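Local coordinates for protein TipC2 (Streptococcus intermedius B196, PDB 6DHX) that probably acts as an immunity protein, protecting its producer from an antibacterial toxin exported by the type VII secretion system, at residues F22-Q27 / Y174-S179; A156-I161 / K181-V186. All coordinates share one frame; numbering follows the deposited sequence.

Interaction 1: residues F22-Q27 / Y174-S179; sequences FDEIYQ and YKSKYS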
loop_
_atom_site.group_PDB
_atom_site.type_symbol
_atom_site.label_atom_id
_atom_site.label_comp_id
_atom_site.label_asym_id
_atom_site.label_seq_id
_atom_site.Cartn_x
_atom_site.Cartn_y
_atom_site.Cartn_z
ATOM N N PHE A 22 -7.623 -2.678 8.080
ATOM C CA PHE A 22 -7.663 -2.813 6.626
ATOM C C PHE A 22 -9.085 -3.102 6.152
ATOM O O PHE A 22 -9.505 -2.573 5.123
ATOM C CB PHE A 22 -6.691 -3.919 6.160
ATOM C CG PHE A 22 -5.284 -3.666 6.683
ATOM C CD1 PHE A 22 -4.527 -2.615 6.143
ATOM C CD2 PHE A 22 -4.810 -4.351 7.772
ATOM C CE1 PHE A 22 -3.275 -2.280 6.680
ATOM C CE2 PHE A 22 -3.539 -4.023 8.331
ATOM C CZ PHE A 22 -2.785 -2.985 7.769
ATOM N N ASP A 23 -9.825 -3.948 6.879
ATOM C CA ASP A 23 -11.262 -4.093 6.597
ATOM C C ASP A 23 -11.957 -2.736 6.657
ATOM O O ASP A 23 -12.886 -2.459 5.896
ATOM C CB ASP A 23 -11.968 -4.981 7.630
ATOM C CG ASP A 23 -11.684 -6.463 7.480
ATOM O OD1 ASP A 23 -11.320 -6.968 6.395
ATOM O OD2 ASP A 23 -11.880 -7.171 8.512
ATOM N N GLU A 24 -11.609 -1.927 7.649
ATOM C CA GLU A 24 -12.290 -0.654 7.812
ATOM C C GLU A 24 -12.058 0.241 6.592
ATOM O O GLU A 24 -13.001 0.812 6.020
ATOM C CB GLU A 24 -11.775 -0.037 9.119
ATOM C CG GLU A 24 -12.476 1.132 9.625
ATOM C CD GLU A 24 -11.805 1.600 10.918
ATOM O OE1 GLU A 24 -10.752 2.261 10.785
ATOM O OE2 GLU A 24 -12.326 1.274 12.015
ATOM N N ILE A 25 -10.808 0.340 6.150
ATOM C CA ILE A 25 -10.489 1.100 4.940
ATOM C C ILE A 25 -11.199 0.516 3.716
ATOM O O ILE A 25 -11.782 1.264 2.913
ATOM C CB ILE A 25 -8.968 1.149 4.703
ATOM C CG1 ILE A 25 -8.257 1.905 5.848
ATOM C CG2 ILE A 25 -8.670 1.834 3.345
ATOM C CD1 ILE A 25 -6.668 1.645 5.891
ATOM N N TYR A 26 -11.141 -0.808 3.555
ATOM C CA TYR A 26 -11.763 -1.450 2.397
ATOM C C TYR A 26 -13.269 -1.173 2.388
ATOM O O TYR A 26 -13.839 -0.750 1.367
ATOM C CB TYR A 26 -11.482 -2.965 2.440
ATOM C CG TYR A 26 -12.099 -3.733 1.296
ATOM C CD1 TYR A 26 -13.446 -4.120 1.339
ATOM C CD2 TYR A 26 -11.328 -4.099 0.165
ATOM C CE1 TYR A 26 -14.008 -4.815 0.270
ATOM C CE2 TYR A 26 -11.899 -4.794 -0.907
ATOM C CZ TYR A 26 -13.222 -5.148 -0.836
ATOM O OH TYR A 26 -13.827 -5.843 -1.836
ATOM N N GLN A 27 -13.928 -1.416 3.529
ATOM C CA GLN A 27 -15.393 -1.320 3.556
ATOM C C GLN A 27 -15.857 0.115 3.437
ATOM O O GLN A 27 -16.883 0.389 2.805
ATOM C CB GLN A 27 -15.926 -1.959 4.850
ATOM C CG GLN A 27 -15.679 -3.488 4.804
ATOM C CD GLN A 27 -16.120 -4.240 6.048
ATOM O OE1 GLN A 27 -15.436 -5.184 6.459
ATOM N NE2 GLN A 27 -17.266 -3.853 6.659
ATOM N N TYR A 174 -11.312 9.281 9.280
ATOM C CA TYR A 174 -12.304 8.300 9.702
ATOM C C TYR A 174 -12.126 8.012 11.191
ATOM O O TYR A 174 -11.000 7.832 11.647
ATOM C CB TYR A 174 -12.118 6.997 8.896
ATOM C CG TYR A 174 -13.202 5.998 9.184
ATOM C CD1 TYR A 174 -14.465 6.157 8.607
ATOM C CD2 TYR A 174 -12.979 4.913 10.034
ATOM C CE1 TYR A 174 -15.471 5.277 8.853
ATOM C CE2 TYR A 174 -14.009 4.007 10.310
ATOM C CZ TYR A 174 -15.253 4.204 9.692
ATOM O OH TYR A 174 -16.322 3.360 9.909
ATOM N N LYS A 175 -13.225 7.958 11.952
ATOM C CA LYS A 175 -13.105 7.663 13.391
ATOM C C LYS A 175 -12.881 6.157 13.559
ATOM O O LYS A 175 -13.794 5.362 13.781
ATOM C CB LYS A 175 -14.323 8.171 14.155
ATOM C CG LYS A 175 -14.018 8.349 15.644
ATOM C CD LYS A 175 -15.292 8.587 16.434
ATOM C CE LYS A 175 -15.029 8.721 17.912
ATOM N NZ LYS A 175 -16.331 9.010 18.593
ATOM N N SER A 176 -11.624 5.754 13.433
ATOM C CA SER A 176 -11.289 4.333 13.385
ATOM C C SER A 176 -11.533 3.651 14.727
ATOM O O SER A 176 -11.358 4.244 15.798
ATOM C CB SER A 176 -9.812 4.151 12.988
ATOM O OG SER A 176 -9.452 2.765 12.920
ATOM N N LYS A 177 -11.924 2.384 14.672
ATOM C CA LYS A 177 -11.947 1.538 15.865
ATOM C C LYS A 177 -10.598 0.849 16.094
ATOM O O LYS A 177 -10.431 0.124 17.098
ATOM C CB LYS A 177 -13.062 0.511 15.734
ATOM C CG LYS A 177 -14.424 1.182 15.627
ATOM C CD LYS A 177 -15.563 0.196 15.784
ATOM C CE LYS A 177 -16.861 0.930 16.160
ATOM N NZ LYS A 177 -18.033 0.010 16.112
ATOM N N TYR A 178 -9.636 1.121 15.229
ATOM C CA TYR A 178 -8.302 0.523 15.302
ATOM C C TYR A 178 -7.304 1.678 15.313
ATOM O O TYR A 178 -7.668 2.846 15.487
ATOM C CB TYR A 178 -8.133 -0.446 14.124
ATOM C CG TYR A 178 -9.214 -1.512 14.143
ATOM C CD1 TYR A 178 -9.160 -2.552 15.059
ATOM C CD2 TYR A 178 -10.306 -1.459 13.261
ATOM C CE1 TYR A 178 -10.156 -3.510 15.127
ATOM C CE2 TYR A 178 -11.302 -2.428 13.331
ATOM C CZ TYR A 178 -11.216 -3.450 14.234
ATOM O OH TYR A 178 -12.202 -4.429 14.316
ATOM N N SER A 179 -6.035 1.380 15.063
ATOM C CA SER A 179 -5.021 2.423 15.066
ATOM C C SER A 179 -3.768 1.881 14.396
ATOM O O SER A 179 -3.640 0.672 14.181
ATOM C CB SER A 179 -4.708 2.885 16.498
ATOM O OG SER A 179 -3.799 1.995 17.123
#
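Glu24 reaches out from helix 21-32 and puts its carboxylate into the bend of the loop 174-179, where both oxygens are gripped. Ser176 OG donates to Glu24 OE1 at 2.5 Å, and the backbone Lys177 N donates to Glu24 OE2 at 2.9 Å, nearly straight at 167°. Each bond uses the syn lone pair of its oxygen, so two neighbouring residues of the loop clasp the carboxylate from its open end and fix its rotation. The side chain spans the gap because CG lies anti to the backbone N (chi1 -170°) and the chain runs on extended to CD.

The serine does two jobs: Ser176 OG also accepts from Tyr178 N at 2.8 Å, closing an ST turn that sets the hydroxyl toward the glutamate. Glu24 OE1 has a further donor in Trp170 NE1, so this buried carboxylate collects three hydrogen bonds, which probably helps to keep it ionised.

Two tyrosines complete the setting. Tyr174 lies across the glutamate stem, with CE2 3.3 Å from Glu24 CG and the carboxylate plane turned 52° from the ring. Tyr178 brings CD2 to 3.6 Å from Glu24 OE2, while its own hydroxyl is tied to Pro18 O.

The contact thus pins the loop following helix 151-173 to helix 21-32 near the protein surface. Beside it, Ile25 packs against Leu167 and Trp170 of helix 151-173, and Phe22 and Tyr26 reach strand 89-99.

Interaction 2: residues A156-I161 / K181-V186; sequences AHYEKI and KDYGQV
A single tyrosine-to-tyrosine hydrogen bond joins helix 151-173 to the loop that leads into strand 187-190, in a partly buried place beside the sheet. Tyr158 OH donates to Tyr183 OH at 2.8 Å, and these two residues carry the whole contact, which buries only 74 Å² between the segments.

The side chains come from opposite directions and meet at their phenol ends. Tyr183 OH sits at the edge of the Tyr158 ring and in its plane, 3.3 Å from Tyr158 CE2 on the ring margin next to the hydroxyl. The approach is different in the other sense: Tyr158 OH stands obliquely to the Tyr183 ring, 3.7 Å from Tyr183 CZ. The hydroxyl ends make the contact, and no ring stack joins the pair. On the helix, a chi1 of 178° carries the long ring of Tyr158 to the side of its carbonyl carbon and out from the helix axis, until the hydroxyl arrives beside its partner. From the loop, Tyr183 leaves its backbone toward the helix.

The relay runs on from Tyr183 OH to Asn163 OD1, its strongest polar partner, about one and a half helical turns beyond Tyr158, and the middle hydroxyl thus accepts one bond and donates the other, both to helix 151-173. Glu159 OE1 bonds Asn163 ND2 in turn, acting as a second-shell residue that helps orient the amide. Tyr158 makes a cation-pi contact with Lys119, and both tyrosines touch Leu117 of strand 116-127.

The setting is an alpha+beta fold: a long helix packed on a curved, mostly antiparallel sheet, with the tyrosine-tyrosine hydrogen bond linking that helix to the connection that carries the chain on to a strand parallel to 116-127.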
loop_
_atom_site.group_PDB
_atom_site.type_symbol
_atom_site.label_atom_id
_atom_site.label_comp_id
_atom_site.label_asym_id
_atom_site.label_seq_id
_atom_site.Cartn_x
_atom_site.Cartn_y
_atom_site.Cartn_z
ATOM N N ALA A 156 11.768 -0.201 9.300
ATOM C CA ALA A 156 11.682 1.225 9.590
ATOM C C ALA A 156 10.927 1.974 8.485
ATOM O O ALA A 156 10.151 2.885 8.787
ATOM C CB ALA A 156 13.081 1.809 9.805
ATOM N N HIS A 157 11.157 1.619 7.210
ATOM C CA HIS A 157 10.435 2.243 6.099
ATOM C C HIS A 157 8.940 1.952 6.194
ATOM O O HIS A 157 8.099 2.849 6.015
ATOM C CB HIS A 157 10.982 1.749 4.745
ATOM C CG HIS A 157 12.357 2.264 4.426
ATOM N ND1 HIS A 157 12.670 3.603 4.444
ATOM C CD2 HIS A 157 13.499 1.615 4.092
ATOM C CE1 HIS A 157 13.952 3.761 4.153
ATOM N NE2 HIS A 157 14.477 2.570 3.923
ATOM N N TYR A 158 8.597 0.706 6.504
ATOM C CA TYR A 158 7.195 0.325 6.665
ATOM C C TYR A 158 6.546 1.111 7.806
ATOM O O TYR A 158 5.443 1.655 7.661
ATOM C CB TYR A 158 7.112 -1.192 6.924
ATOM C CG TYR A 158 5.685 -1.604 7.144
ATOM C CD1 TYR A 158 4.893 -1.961 6.062
ATOM C CD2 TYR A 158 5.130 -1.614 8.419
ATOM C CE1 TYR A 158 3.571 -2.324 6.228
ATOM C CE2 TYR A 158 3.772 -1.961 8.618
ATOM C CZ TYR A 158 3.008 -2.328 7.501
ATOM O OH TYR A 158 1.683 -2.683 7.653
ATOM N N GLU A 159 7.236 1.198 8.949
ATOM C CA GLU A 159 6.707 1.955 10.084
ATOM C C GLU A 159 6.499 3.417 9.701
ATOM O O GLU A 159 5.478 4.017 10.036
ATOM C CB GLU A 159 7.650 1.832 11.283
ATOM C CG GLU A 159 7.365 2.789 12.448
ATOM C CD GLU A 159 6.040 2.520 13.152
ATOM O OE1 GLU A 159 5.511 1.384 13.077
ATOM O OE2 GLU A 159 5.546 3.452 13.831
ATOM N N LYS A 160 7.460 3.993 8.989
ATOM C CA LYS A 160 7.391 5.414 8.663
ATOM C C LYS A 160 6.262 5.729 7.681
ATOM O O LYS A 160 5.537 6.719 7.852
ATOM C CB LYS A 160 8.733 5.845 8.085
ATOM C CG LYS A 160 8.800 7.346 7.794
ATOM C CD LYS A 160 10.212 7.647 7.244
ATOM C CE LYS A 160 10.278 9.013 6.580
ATOM N NZ LYS A 160 9.827 10.089 7.498
ATOM N N ILE A 161 6.119 4.921 6.635
ATOM C CA ILE A 161 5.162 5.240 5.583
ATOM C C ILE A 161 3.816 4.602 5.835
ATOM O O ILE A 161 2.780 5.265 5.675
ATOM C CB ILE A 161 5.706 4.821 4.201
ATOM C CG1 ILE A 161 7.028 5.549 3.911
ATOM C CG2 ILE A 161 4.609 5.058 3.105
ATOM C CD1 ILE A 161 6.922 7.099 3.926
ATOM N N LYS A 181 -0.997 1.381 15.715
ATOM C CA LYS A 181 -0.276 0.465 16.591
ATOM C C LYS A 181 -1.141 -0.710 17.041
ATOM O O LYS A 181 -0.645 -1.595 17.734
ATOM C CB LYS A 181 0.312 1.205 17.791
ATOM C CG LYS A 181 -0.709 1.788 18.723
ATOM C CD LYS A 181 -0.080 2.039 20.106
ATOM C CE LYS A 181 -0.741 3.216 20.806
ATOM N NZ LYS A 181 -0.084 3.515 22.108
ATOM N N ASP A 182 -2.407 -0.777 16.621
ATOM C CA ASP A 182 -3.229 -1.942 16.956
ATOM C C ASP A 182 -4.145 -2.183 15.767
ATOM O O ASP A 182 -5.216 -1.570 15.661
ATOM C CB ASP A 182 -4.052 -1.788 18.217
ATOM C CG ASP A 182 -5.021 -2.963 18.399
ATOM O OD1 ASP A 182 -4.702 -4.112 17.934
ATOM O OD2 ASP A 182 -6.122 -2.718 18.946
ATOM N N TYR A 183 -3.715 -3.080 14.886
ATOM C CA TYR A 183 -4.464 -3.256 13.643
ATOM C C TYR A 183 -5.784 -3.984 13.850
ATOM O O TYR A 183 -6.644 -3.914 12.971
ATOM C CB TYR A 183 -3.656 -4.098 12.649
ATOM C CG TYR A 183 -2.437 -3.469 12.035
ATOM C CD1 TYR A 183 -2.176 -2.102 12.155
ATOM C CD2 TYR A 183 -1.561 -4.249 11.294
ATOM C CE1 TYR A 183 -1.059 -1.536 11.556
ATOM C CE2 TYR A 183 -0.441 -3.711 10.694
ATOM C CZ TYR A 183 -0.185 -2.372 10.825
ATOM O OH TYR A 183 0.939 -1.878 10.214
ATOM N N GLY A 184 -5.921 -4.756 14.929
ATOM C CA GLY A 184 -7.067 -5.635 15.081
ATOM C C GLY A 184 -6.740 -7.065 14.695
ATOM O O GLY A 184 -5.587 -7.490 14.791
ATOM N N GLN A 185 -7.751 -7.813 14.265
ATOM C CA GLN A 185 -7.638 -9.248 14.013
ATOM C C GLN A 185 -7.212 -9.421 12.566
ATOM O O GLN A 185 -8.037 -9.314 11.654
ATOM C CB GLN A 185 -8.975 -9.939 14.279
ATOM C CG GLN A 185 -9.209 -10.249 15.740
ATOM C CD GLN A 185 -10.474 -11.094 15.967
ATOM O OE1 GLN A 185 -11.501 -10.866 15.339
ATOM N NE2 GLN A 185 -10.390 -12.072 16.872
ATOM N N VAL A 186 -5.928 -9.678 12.347
ATOM C CA VAL A 186 -5.392 -9.772 10.980
ATOM C C VAL A 186 -4.136 -10.629 11.046
ATOM O O VAL A 186 -3.328 -10.487 11.964
ATOM C CB VAL A 186 -5.083 -8.384 10.371
ATOM C CG1 VAL A 186 -4.175 -7.564 11.285
ATOM C CG2 VAL A 186 -4.381 -8.537 8.998
#

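From the N terminus the chain first lays down helix 21-32, then the antiparallel strands, helix 137-146 and helix 151-173. Interaction 1 closes the larger loop, spanning 146 residues, by bringing 174-179 back to that first helix. Interaction 2 closes a short one of 19 residues, from helix 151-173 to 181-186. The order along the chain is 22-27, 156-161, 174-179, 181-186; the segments alternate, and the two closures cross rather than nest. Their centres are about 13 Å apart, and they touch: Phe22 CE2 lies 3.6 Å from Tyr183 CD2, and Tyr178 CD1 packs on Gly184 CA. Together they tie the final connection to helices 21-32 and 151-173 before it joins the sheet.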